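Local coordinates for protein Cg9734-pa (Drosophila melanogaster, PDB 2BK9) that binds heme as a globin with bishistidyl hexacoordination of the iron, and probably carries oxygen, at residues A25-Q30 with G63-V68; V116-S121 with S126-W131; Q108-I113 with K133-V138. The protein carries 1 engineered substitution. All blocks are in the same frame, centred on the assembly; numbering follows the deposited sequence.

Contact 1: residues A25-Q30 with G63-V68; sequences AAILTQ and GRIIRV. With HEM (protoporphyrin IX containing Fe), chain B.
Ile27 and Leu28 on helix 20-34 meet Ile65 and Ile66 on helix 56-75, and these four buried aliphatic side chains are the packed part of the contact. The methyl end of Ile27 carries most of it: CD1 lies 4.0 Å from Ile66 CD1, the two side chains meeting at a slant, and 4.3 Å from Ile65 CG2. In Ile27 the torsions (chi1 -67°, chi2 169°) stretch the CG1 branch out from the helix, which brings its terminal methyl within reach of both isoleucines. Leu28 CD1 lies 4.2 Å from Ile65 CD1, though this leucine adopts two conformers. With the segment axes 9.7 Å apart and crossing at 124°, the packing is local and purely apolar. Ile65 also faces the heme, its CG1 lying 4.0 Å from HEM C2B.

On the solvent side, the partly exposed Thr29 takes no part in the isoleucine packing; its OG1 is hydrogen-bonded to Ala25 O. The exposed Arg64 still passes along the heme edge, CD 3.5 Å from HEM C3A. Beyond the joint, Ile27 leans on Leu109 and Val116 of helix 103-120, Leu28 reaches the axial ligand His61, and Val68 packs on helix 81-96.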
loop_
_atom_site.group_PDB
_atom_site.type_symbol
_atom_site.label_atom_id
_atom_site.label_comp_id
_atom_site.label_asym_id
_atom_site.label_seq_id
_atom_site.Cartn_x
_atom_site.Cartn_y
_atom_site.Cartn_z
ATOM N N ALA A 25 -4.458 -9.756 -2.130
ATOM C CA ALA A 25 -5.541 -10.292 -1.318
ATOM C C ALA A 25 -5.096 -10.492 0.125
ATOM O O ALA A 25 -5.897 -10.294 1.038
ATOM C CB ALA A 25 -6.033 -11.596 -1.860
ATOM N N ALA A 26 -3.832 -10.840 0.343
ATOM C CA ALA A 26 -3.333 -10.969 1.716
ATOM C C ALA A 26 -3.387 -9.620 2.432
ATOM O O ALA A 26 -3.780 -9.518 3.597
ATOM C CB ALA A 26 -1.928 -11.547 1.737
ATOM N N ILE A 27 -2.968 -8.568 1.750
ATOM C CA ILE A 27 -3.033 -7.233 2.287
ATOM C C ILE A 27 -4.468 -6.847 2.596
ATOM O O ILE A 27 -4.800 -6.423 3.719
ATOM C CB ILE A 27 -2.378 -6.221 1.338
ATOM C CG1 ILE A 27 -0.876 -6.452 1.240
ATOM C CG2 ILE A 27 -2.720 -4.800 1.744
ATOM C CD1 ILE A 27 -0.176 -5.682 0.131
ATOM N N LEU A 28 -5.349 -6.962 1.604
ATOM C CA LEU A 28 -6.670 -6.402 1.799
ATOM C C LEU A 28 -7.554 -7.249 2.703
ATOM O O LEU A 28 -8.314 -6.698 3.493
ATOM C CB LEU A 28 -7.218 -6.097 0.408
ATOM C CG LEU A 28 -8.273 -5.058 0.253
ATOM C CD1 LEU A 28 -7.845 -3.689 0.760
ATOM C CD2 LEU A 28 -8.746 -4.977 -1.169
ATOM N N THR A 29 -7.452 -8.571 2.641
ATOM C CA THR A 29 -8.179 -9.362 3.624
ATOM C C THR A 29 -7.716 -9.044 5.052
ATOM O O THR A 29 -8.551 -8.962 5.946
ATOM C CB THR A 29 -8.142 -10.869 3.395
ATOM O OG1 THR A 29 -6.796 -11.340 3.440
ATOM C CG2 THR A 29 -8.823 -11.274 2.108
ATOM N N GLN A 30 -6.413 -8.853 5.261
ATOM C CA GLN A 30 -5.936 -8.568 6.603
ATOM C C GLN A 30 -6.444 -7.204 7.073
ATOM O O GLN A 30 -6.821 -7.029 8.224
ATOM C CB GLN A 30 -4.391 -8.659 6.679
ATOM C CG GLN A 30 -3.865 -8.310 8.075
ATOM C CD GLN A 30 -2.364 -8.306 8.328
ATOM O OE1 GLN A 30 -1.930 -7.897 9.424
ATOM N NE2 GLN A 30 -1.552 -8.789 7.406
ATOM N N GLY A 63 -5.195 -5.438 -6.508
ATOM C CA GLY A 63 -4.235 -5.330 -7.601
ATOM C C GLY A 63 -3.703 -3.922 -7.753
ATOM O O GLY A 63 -2.504 -3.748 -8.045
ATOM N N ARG A 64 -4.528 -2.906 -7.504
ATOM C CA ARG A 64 -4.077 -1.529 -7.529
ATOM C C ARG A 64 -3.019 -1.284 -6.499
ATOM O O ARG A 64 -2.063 -0.578 -6.767
ATOM C CB ARG A 64 -5.251 -0.568 -7.305
ATOM C CG ARG A 64 -6.101 -0.328 -8.586
ATOM C CD ARG A 64 -7.428 0.386 -8.372
ATOM N NE ARG A 64 -7.988 0.794 -9.665
ATOM C CZ ARG A 64 -9.167 0.472 -10.149
ATOM N NH1 ARG A 64 -10.051 -0.201 -9.450
ATOM N NH2 ARG A 64 -9.482 0.908 -11.354
ATOM N N ILE A 65 -3.197 -1.783 -5.295
ATOM C CA ILE A 65 -2.180 -1.545 -4.269
ATOM C C ILE A 65 -0.845 -2.120 -4.760
ATOM O O ILE A 65 0.190 -1.482 -4.657
ATOM C CB ILE A 65 -2.628 -2.184 -2.945
ATOM C CG1 ILE A 65 -3.824 -1.434 -2.362
ATOM C CG2 ILE A 65 -1.476 -2.207 -1.971
ATOM C CD1 ILE A 65 -4.475 -2.113 -1.200
ATOM N N ILE A 66 -0.863 -3.356 -5.245
ATOM C CA ILE A 66 0.386 -3.965 -5.735
ATOM C C ILE A 66 0.993 -3.173 -6.901
ATOM O O ILE A 66 2.195 -2.914 -6.923
ATOM C CB ILE A 66 0.167 -5.451 -6.116
ATOM C CG1 ILE A 66 -0.288 -6.263 -4.897
ATOM C CG2 ILE A 66 1.448 -6.005 -6.719
ATOM C CD1 ILE A 66 0.676 -6.334 -3.743
ATOM N N ARG A 67 0.167 -2.780 -7.859
ATOM C CA ARG A 67 0.683 -2.088 -9.034
ATOM C C ARG A 67 1.221 -0.715 -8.715
ATOM O O ARG A 67 2.199 -0.284 -9.311
ATOM C CB ARG A 67 -0.364 -2.074 -10.128
ATOM C CG ARG A 67 -0.490 -3.484 -10.791
ATOM C CD ARG A 67 -1.420 -3.549 -11.996
ATOM N NE ARG A 67 -2.824 -3.626 -11.598
ATOM C CZ ARG A 67 -3.441 -4.743 -11.228
ATOM N NH1 ARG A 67 -2.808 -5.918 -11.125
ATOM N NH2 ARG A 67 -4.719 -4.671 -10.914
ATOM N N VAL A 68 0.582 0.014 -7.799
ATOM C CA VAL A 68 1.077 1.315 -7.438
ATOM C C VAL A 68 2.407 1.204 -6.686
ATOM O O VAL A 68 3.305 2.007 -6.912
ATOM C CB VAL A 68 0.005 2.100 -6.626
ATOM C CG1 VAL A 68 0.542 3.391 -6.058
ATOM C CG2 VAL A 68 -1.205 2.394 -7.534
HETATM C CHA HEM B . -10.094 3.313 -4.979
HETATM C CHB HEM B . -5.324 2.779 -4.680
HETATM C CHC HEM B . -5.744 2.638 0.063
HETATM C CHD HEM B . -10.502 2.706 -0.247
HETATM C C1A HEM B . -8.761 3.250 -5.288
HETATM C C2A HEM B . -8.191 3.500 -6.613
HETATM C C3A HEM B . -6.846 3.374 -6.547
HETATM C C4A HEM B . -6.568 3.004 -5.188
HETATM C CMA HEM B . -5.751 3.531 -7.620
HETATM C CAA HEM B . -9.034 3.863 -7.840
HETATM C CBA HEM B . -9.465 5.328 -7.789
HETATM C CGA HEM B . -10.388 5.548 -8.958
HETATM O O1A HEM B . -11.595 5.173 -8.876
HETATM O O2A HEM B . -9.926 6.105 -9.968
HETATM C C1B HEM B . -5.011 2.634 -3.349
HETATM C C2B HEM B . -3.669 2.581 -2.841
HETATM C C3B HEM B . -3.791 2.543 -1.500
HETATM C C4B HEM B . -5.180 2.632 -1.166
HETATM C CMB HEM B . -2.432 2.556 -3.694
HETATM C CAB HEM B . -2.720 2.556 -0.479
HETATM C CBB HEM B . -1.529 2.002 -0.604
HETATM C C1C HEM B . -7.057 2.652 0.417
HETATM C C2C HEM B . -7.602 2.648 1.770
HETATM C C3C HEM B . -8.932 2.602 1.689
HETATM C C4C HEM B . -9.261 2.621 0.287
HETATM C CMC HEM B . -6.745 2.704 3.033
HETATM C CAC HEM B . -9.865 2.556 2.869
HETATM C CBC HEM B . -11.066 2.019 2.920
HETATM C C1D HEM B . -10.830 2.856 -1.553
HETATM C C2D HEM B . -12.129 3.046 -2.042
HETATM C C3D HEM B . -12.025 3.213 -3.450
HETATM C C4D HEM B . -10.616 3.139 -3.727
HETATM C CMD HEM B . -13.409 3.012 -1.226
HETATM C CAD HEM B . -13.172 3.448 -4.398
HETATM C CBD HEM B . -13.832 2.167 -4.802
HETATM C CGD HEM B . -14.996 2.355 -5.723
HETATM O O1D HEM B . -15.719 1.368 -5.998
HETATM O O2D HEM B . -15.214 3.499 -6.202
HETATM N NA HEM B . -7.744 2.983 -4.433
HETATM N NB HEM B . -5.942 2.662 -2.304
HETATM N NC HEM B . -8.099 2.641 -0.473
HETATM N ND HEM B . -9.918 2.928 -2.584
HETATM FE FE HEM B . -7.939 2.776 -2.471
#

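Contact 2: residues V116-S121 with S126-W131; sequences VLTAAS and SQAATW. Engineered in segment 116-121: Ser121 (natural residue Cys).
The helical hairpin formed by helices 103-120 and 125-143, the G and H helices of globin nomenclature, is closed near its turn by Leu117 and Trp131. Leu117 CD1 sits over one face of the indole, 4.0 Å from the centroid of the six-membered ring and 29° off its normal, a CH-pi contact. Its nearest ring atom is Trp131 CZ3 at 3.6 Å. The leucine chain is extended, with CD1 anti to CA (chi2 -180°), which sends this methyl outward to the ring, and the two side chains cross at about a right angle. Both residues are buried.

Gln127 O lies at the ring edge, in its plane, 3.4 Å from Trp131 CD1, while the hydrogen bond from NE1 to Thr12 OG1 holds the ring to a third helix, 3-17.

Nearer the turn the helices come close, the CA atoms of Thr118 and Ala128 being 6.2 Å apart. This is consistent with the small side chain of Ala128, whose CB meets Thr118 OG1 at 3.8 Å. That contact is packing, since the hydroxyl has its polar partner in Leu114 O, one turn back in its own helix. Where the first helix ends, a water donates to Ser121 O at 3.1 Å and to Gln127 OE1 at 2.8 Å; the glutamine has two conformers, so this bridge may be only part-time. Ser121, engineered in place of a cysteine, bonds through OG to Thr12 O.

An aliphatic residue laid on an aromatic face, with an alanine at the close approach, joins the consecutive G and H helices, the antiparallel hairpin of the globin fold.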
loop_
_atom_site.group_PDB
_atom_site.type_symbol
_atom_site.label_atom_id
_atom_site.label_comp_id
_atom_site.label_asym_id
_atom_site.label_seq_id
_atom_site.Cartn_x
_atom_site.Cartn_y
_atom_site.Cartn_z
ATOM N N VAL A 116 2.573 -8.050 5.616
ATOM C CA VAL A 116 2.489 -8.976 4.511
ATOM C C VAL A 116 3.843 -9.104 3.818
ATOM O O VAL A 116 4.277 -10.200 3.500
ATOM C CB VAL A 116 1.390 -8.573 3.550
ATOM C CG1 VAL A 116 1.502 -9.335 2.208
ATOM C CG2 VAL A 116 0.024 -8.793 4.178
ATOM N N LEU A 117 4.516 -7.993 3.546
ATOM C CA LEU A 117 5.786 -8.006 2.846
ATOM C C LEU A 117 6.875 -8.675 3.680
ATOM O O LEU A 117 7.714 -9.411 3.143
ATOM C CB LEU A 117 6.189 -6.626 2.434
ATOM C CG LEU A 117 5.202 -5.984 1.441
ATOM C CD1 LEU A 117 5.711 -4.592 1.082
ATOM C CD2 LEU A 117 4.928 -6.797 0.174
ATOM N N THR A 118 6.860 -8.418 4.989
ATOM C CA THR A 118 7.826 -9.008 5.869
ATOM C C THR A 118 7.739 -10.526 5.797
ATOM O O THR A 118 8.755 -11.209 5.706
ATOM C CB THR A 118 7.631 -8.458 7.294
ATOM O OG1 THR A 118 7.988 -7.069 7.281
ATOM C CG2 THR A 118 8.561 -9.135 8.279
ATOM N N ALA A 119 6.528 -11.055 5.828
ATOM C CA ALA A 119 6.342 -12.488 5.728
ATOM C C ALA A 119 6.676 -12.985 4.340
ATOM O O ALA A 119 7.382 -13.973 4.185
ATOM C CB ALA A 119 4.941 -12.860 6.139
ATOM N N ALA A 120 6.163 -12.334 3.310
ATOM C CA ALA A 120 6.293 -12.851 1.955
ATOM C C ALA A 120 7.761 -12.957 1.542
ATOM O O ALA A 120 8.153 -13.951 0.900
ATOM C CB ALA A 120 5.546 -12.020 0.979
ATOM N N SER A 121 8.587 -11.981 1.901
ATOM C CA SER A 121 9.991 -11.979 1.506
ATOM C C SER A 121 10.918 -12.350 2.638
ATOM O O SER A 121 12.139 -12.225 2.499
ATOM C CB SER A 121 10.353 -10.646 0.909
ATOM O OG SER A 121 9.620 -10.459 -0.263
ATOM N N SER A 126 16.331 -5.428 9.809
ATOM C CA SER A 126 16.961 -4.347 9.067
ATOM C C SER A 126 16.292 -4.164 7.711
ATOM O O SER A 126 16.097 -3.043 7.265
ATOM C CB SER A 126 18.432 -4.652 8.865
ATOM O OG SER A 126 19.144 -4.635 10.088
ATOM N N GLN A 127 15.988 -5.271 7.043
ATOM C CA GLN A 127 15.326 -5.219 5.734
ATOM C C GLN A 127 13.923 -4.660 5.855
ATOM O O GLN A 127 13.491 -3.865 5.041
ATOM C CB GLN A 127 15.365 -6.621 5.132
ATOM C CG GLN A 127 16.789 -7.157 4.977
ATOM C CD GLN A 127 16.841 -8.596 4.563
ATOM O OE1 GLN A 127 15.943 -9.372 4.907
ATOM N NE2 GLN A 127 17.857 -8.962 3.787
ATOM N N ALA A 128 13.215 -5.065 6.898
ATOM C CA ALA A 128 11.876 -4.530 7.158
ATOM C C ALA A 128 11.951 -3.036 7.426
ATOM O O ALA A 128 11.080 -2.279 6.995
ATOM C CB ALA A 128 11.215 -5.239 8.295
ATOM N N ALA A 129 12.995 -2.569 8.133
ATOM C CA ALA A 129 13.164 -1.169 8.377
ATOM C C ALA A 129 13.385 -0.388 7.100
ATOM O O ALA A 129 12.877 0.726 6.959
ATOM C CB ALA A 129 14.301 -0.940 9.353
ATOM N N THR A 130 14.103 -0.955 6.153
ATOM C CA THR A 130 14.312 -0.290 4.873
ATOM C C THR A 130 12.967 -0.110 4.157
ATOM O O THR A 130 12.686 0.944 3.629
ATOM C CB THR A 130 15.295 -1.099 4.025
ATOM O OG1 THR A 130 16.545 -1.167 4.738
ATOM C CG2 THR A 130 15.519 -0.494 2.678
ATOM N N TRP A 131 12.164 -1.173 4.154
ATOM C CA TRP A 131 10.823 -1.086 3.599
ATOM C C TRP A 131 9.979 -0.030 4.321
ATOM O O TRP A 131 9.247 0.730 3.687
ATOM C CB TRP A 131 10.126 -2.441 3.627
ATOM C CG TRP A 131 10.429 -3.279 2.446
ATOM C CD1 TRP A 131 11.435 -4.180 2.315
ATOM C CD2 TRP A 131 9.786 -3.229 1.189
ATOM N NE1 TRP A 131 11.424 -4.737 1.057
ATOM C CE2 TRP A 131 10.414 -4.179 0.351
ATOM C CE3 TRP A 131 8.718 -2.487 0.687
ATOM C CZ2 TRP A 131 9.998 -4.394 -0.934
ATOM C CZ3 TRP A 131 8.306 -2.708 -0.596
ATOM C CH2 TRP A 131 8.937 -3.671 -1.385
HETATM O O HOH W 1 14.864 -10.657 2.688
#

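Contact 3: residues Q108-I113 with K133-V138; sequences QLKGVI and KLVDHV. With HEM (protoporphyrin IX containing Fe), chain B.
The Lys110 side chain leaves the backbone with CG opposite N (chi1 -177°) and stays extended, which carries the ammonium group across to helix 125-143. Asp136 swings its carboxylate back toward it (chi1 -73°), and the two side chains cross nearly at right angles in a salt bridge. Lys110 NZ stands 2.5 Å from Asp136 OD1, but the hydrogen bond is weak: OD1 is only 2.7 Å from Lys110 CE, and thus lies beside the CE-NZ bond instead of beyond its end. Separations this short make the exact placing of the lysine tip doubtful.

Nearer the backbone, the aliphatic part of the lysine does the packing. Its CG meets Val135 CG1 at 3.7 Å as the two side chains slide past each other in opposite directions, and the buried valine is thereby covered by methylenes whose charged end stays near the surface. With an alanine here, Val135 would probably lose its methylene cover and the Asp136 carboxylate its cationic mate.

On the heme side of helix 103-120, Leu109 CD2 touches the heme vinyl at HEM CAB, 3.6 Å away. Leu109 also packs on Ile27 and Phe31 of helix 20-34. Lys110 rests on Tyr139, one of the residues following in helix 125-143, and helix 81-96 packs against Val138 through Trp89.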
loop_
_atom_site.group_PDB
_atom_site.type_symbol
_atom_site.label_atom_id
_atom_site.label_comp_id
_atom_site.label_asym_id
_atom_site.label_seq_id
_atom_site.Cartn_x
_atom_site.Cartn_y
_atom_site.Cartn_z
ATOM N N GLN A 108 -3.774 2.080 9.395
ATOM C CA GLN A 108 -4.217 0.706 9.513
ATOM C C GLN A 108 -3.658 -0.135 8.352
ATOM O O GLN A 108 -3.095 -1.214 8.547
ATOM C CB GLN A 108 -5.760 0.650 9.548
ATOM C CG GLN A 108 -6.345 1.113 10.851
ATOM C CD GLN A 108 -7.847 1.314 10.783
ATOM O OE1 GLN A 108 -8.431 1.381 9.705
ATOM N NE2 GLN A 108 -8.481 1.411 11.936
ATOM N N LEU A 109 -3.789 0.364 7.126
ATOM C CA LEU A 109 -3.293 -0.353 5.977
ATOM C C LEU A 109 -1.776 -0.453 5.999
ATOM O O LEU A 109 -1.215 -1.465 5.576
ATOM C CB LEU A 109 -3.777 0.323 4.678
ATOM C CG LEU A 109 -3.443 -0.452 3.407
ATOM C CD1 LEU A 109 -4.138 -1.771 3.309
ATOM C CD2 LEU A 109 -3.743 0.366 2.170
ATOM N N LYS A 110 -1.130 0.590 6.476
ATOM C CA LYS A 110 0.339 0.647 6.477
ATOM C C LYS A 110 0.936 -0.539 7.226
ATOM O O LYS A 110 1.855 -1.217 6.749
ATOM C CB LYS A 110 0.805 1.949 7.135
ATOM C CG LYS A 110 2.272 2.233 7.181
ATOM C CD LYS A 110 2.524 3.555 8.001
ATOM C CE LYS A 110 3.832 4.242 7.713
ATOM N NZ LYS A 110 4.044 5.240 8.803
ATOM N N GLY A 111 0.441 -0.788 8.434
ATOM C CA GLY A 111 0.977 -1.857 9.209
ATOM C C GLY A 111 0.726 -3.197 8.579
ATOM O O GLY A 111 1.546 -4.094 8.645
ATOM N N VAL A 112 -0.403 -3.334 7.904
ATOM C CA VAL A 112 -0.757 -4.587 7.232
ATOM C C VAL A 112 0.117 -4.809 6.020
ATOM O O VAL A 112 0.585 -5.923 5.806
ATOM C CB VAL A 112 -2.211 -4.550 6.858
ATOM C CG1 VAL A 112 -2.526 -5.582 5.840
ATOM C CG2 VAL A 112 -3.120 -4.607 8.110
ATOM N N ILE A 113 0.393 -3.778 5.235
ATOM C CA ILE A 113 1.312 -3.920 4.094
ATOM C C ILE A 113 2.670 -4.394 4.574
ATOM O O ILE A 113 3.251 -5.328 4.033
ATOM C CB ILE A 113 1.445 -2.572 3.349
ATOM C CG1 ILE A 113 0.130 -2.239 2.639
ATOM C CG2 ILE A 113 2.603 -2.619 2.361
ATOM C CD1 ILE A 113 0.108 -0.818 2.137
ATOM N N LYS A 133 10.990 2.612 5.722
ATOM C CA LYS A 133 11.434 3.932 5.269
ATOM C C LYS A 133 10.770 4.338 3.952
ATOM O O LYS A 133 10.358 5.499 3.798
ATOM C CB LYS A 133 12.932 3.895 5.116
ATOM C CG LYS A 133 13.596 5.175 4.797
ATOM C CD LYS A 133 15.099 5.142 5.014
ATOM C CE LYS A 133 15.781 3.836 5.175
ATOM N NZ LYS A 133 16.252 3.501 6.549
ATOM N N LEU A 134 10.651 3.412 3.014
ATOM C CA LEU A 134 9.962 3.689 1.778
ATOM C C LEU A 134 8.496 4.005 2.035
ATOM O O LEU A 134 7.950 4.977 1.535
ATOM C CB LEU A 134 10.053 2.509 0.803
ATOM C CG LEU A 134 9.204 2.631 -0.467
ATOM C CD1 LEU A 134 9.633 3.808 -1.303
ATOM C CD2 LEU A 134 9.283 1.343 -1.255
ATOM N N VAL A 135 7.840 3.157 2.816
ATOM C CA VAL A 135 6.449 3.364 3.080
ATOM C C VAL A 135 6.199 4.668 3.837
ATOM O O VAL A 135 5.229 5.389 3.543
ATOM C CB VAL A 135 5.839 2.128 3.789
ATOM C CG1 VAL A 135 4.405 2.358 4.158
ATOM C CG2 VAL A 135 5.931 0.919 2.892
ATOM N N ASP A 136 7.032 4.981 4.812
ATOM C CA ASP A 136 6.872 6.241 5.507
ATOM C C ASP A 136 7.042 7.420 4.587
ATOM O O ASP A 136 6.345 8.431 4.714
ATOM C CB ASP A 136 7.879 6.339 6.640
ATOM C CG ASP A 136 7.554 5.468 7.790
ATOM O OD1 ASP A 136 6.406 4.967 7.884
ATOM O OD2 ASP A 136 8.425 5.234 8.645
ATOM N N HIS A 137 7.957 7.341 3.632
ATOM C CA HIS A 137 8.127 8.399 2.655
ATOM C C HIS A 137 6.883 8.628 1.869
ATOM O O HIS A 137 6.397 9.758 1.717
ATOM C CB HIS A 137 9.314 8.132 1.738
ATOM C CG HIS A 137 9.561 9.237 0.780
ATOM N ND1 HIS A 137 10.257 10.367 1.131
ATOM C CD2 HIS A 137 9.094 9.447 -0.469
ATOM C CE1 HIS A 137 10.285 11.187 0.098
ATOM N NE2 HIS A 137 9.570 10.666 -0.884
ATOM N N VAL A 138 6.320 7.545 1.338
ATOM C CA VAL A 138 5.139 7.730 0.521
ATOM C C VAL A 138 3.938 8.192 1.355
ATOM O O VAL A 138 3.127 8.956 0.883
ATOM C CB VAL A 138 4.840 6.555 -0.443
ATOM C CG1 VAL A 138 6.053 6.257 -1.285
ATOM C CG2 VAL A 138 4.410 5.391 0.259
HETATM C CHA HEM B . -10.094 3.313 -4.979
HETATM C CHB HEM B . -5.324 2.779 -4.680
HETATM C CHC HEM B . -5.744 2.638 0.063
HETATM C CHD HEM B . -10.502 2.706 -0.247
HETATM C C1A HEM B . -8.761 3.250 -5.288
HETATM C C2A HEM B . -8.191 3.500 -6.613
HETATM C C3A HEM B . -6.846 3.374 -6.547
HETATM C C4A HEM B . -6.568 3.004 -5.188
HETATM C CMA HEM B . -5.751 3.531 -7.620
HETATM C CAA HEM B . -9.034 3.863 -7.840
HETATM C CBA HEM B . -9.465 5.328 -7.789
HETATM C CGA HEM B . -10.388 5.548 -8.958
HETATM O O1A HEM B . -11.595 5.173 -8.876
HETATM O O2A HEM B . -9.926 6.105 -9.968
HETATM C C1B HEM B . -5.011 2.634 -3.349
HETATM C C2B HEM B . -3.669 2.581 -2.841
HETATM C C3B HEM B . -3.791 2.543 -1.500
HETATM C C4B HEM B . -5.180 2.632 -1.166
HETATM C CMB HEM B . -2.432 2.556 -3.694
HETATM C CAB HEM B . -2.720 2.556 -0.479
HETATM C CBB HEM B . -1.529 2.002 -0.604
HETATM C C1C HEM B . -7.057 2.652 0.417
HETATM C C2C HEM B . -7.602 2.648 1.770
HETATM C C3C HEM B . -8.932 2.602 1.689
HETATM C C4C HEM B . -9.261 2.621 0.287
HETATM C CMC HEM B . -6.745 2.704 3.033
HETATM C CAC HEM B . -9.865 2.556 2.869
HETATM C CBC HEM B . -11.066 2.019 2.920
HETATM C C1D HEM B . -10.830 2.856 -1.553
HETATM C C2D HEM B . -12.129 3.046 -2.042
HETATM C C3D HEM B . -12.025 3.213 -3.450
HETATM C C4D HEM B . -10.616 3.139 -3.727
HETATM C CMD HEM B . -13.409 3.012 -1.226
HETATM C CAD HEM B . -13.172 3.448 -4.398
HETATM C CBD HEM B . -13.832 2.167 -4.802
HETATM C CGD HEM B . -14.996 2.355 -5.723
HETATM O O1D HEM B . -15.719 1.368 -5.998
HETATM O O2D HEM B . -15.214 3.499 -6.202
HETATM N NA HEM B . -7.744 2.983 -4.433
HETATM N NB HEM B . -5.942 2.662 -2.304
HETATM N NC HEM B . -8.099 2.641 -0.473
HETATM N ND HEM B . -9.918 2.928 -2.584
HETATM FE FE HEM B . -7.939 2.776 -2.471
#

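Contact 1 joins helices 20-34 and 56-75 and is complete in the chain before the other two begin. Contacts 2 and 3 both join helices 103-120 and 125-143, with contact 2, near the turn, nested inside the loop that contact 3 closes; their centres are 11 Å apart. Contact 1 lies about 15 Å from contact 2 and 13 Å from contact 3, centre to centre, yet meets both: Val116 packs on Ile27 and Gln30, and Leu109 and Val112 pack on Ile27. Helix 103-120 thus connects the two helix pairs within one globin fold. Contacts 1 and 3 each reach the heme, whereas contact 2 joins the same two helices as contact 3 farther from it, near their turn.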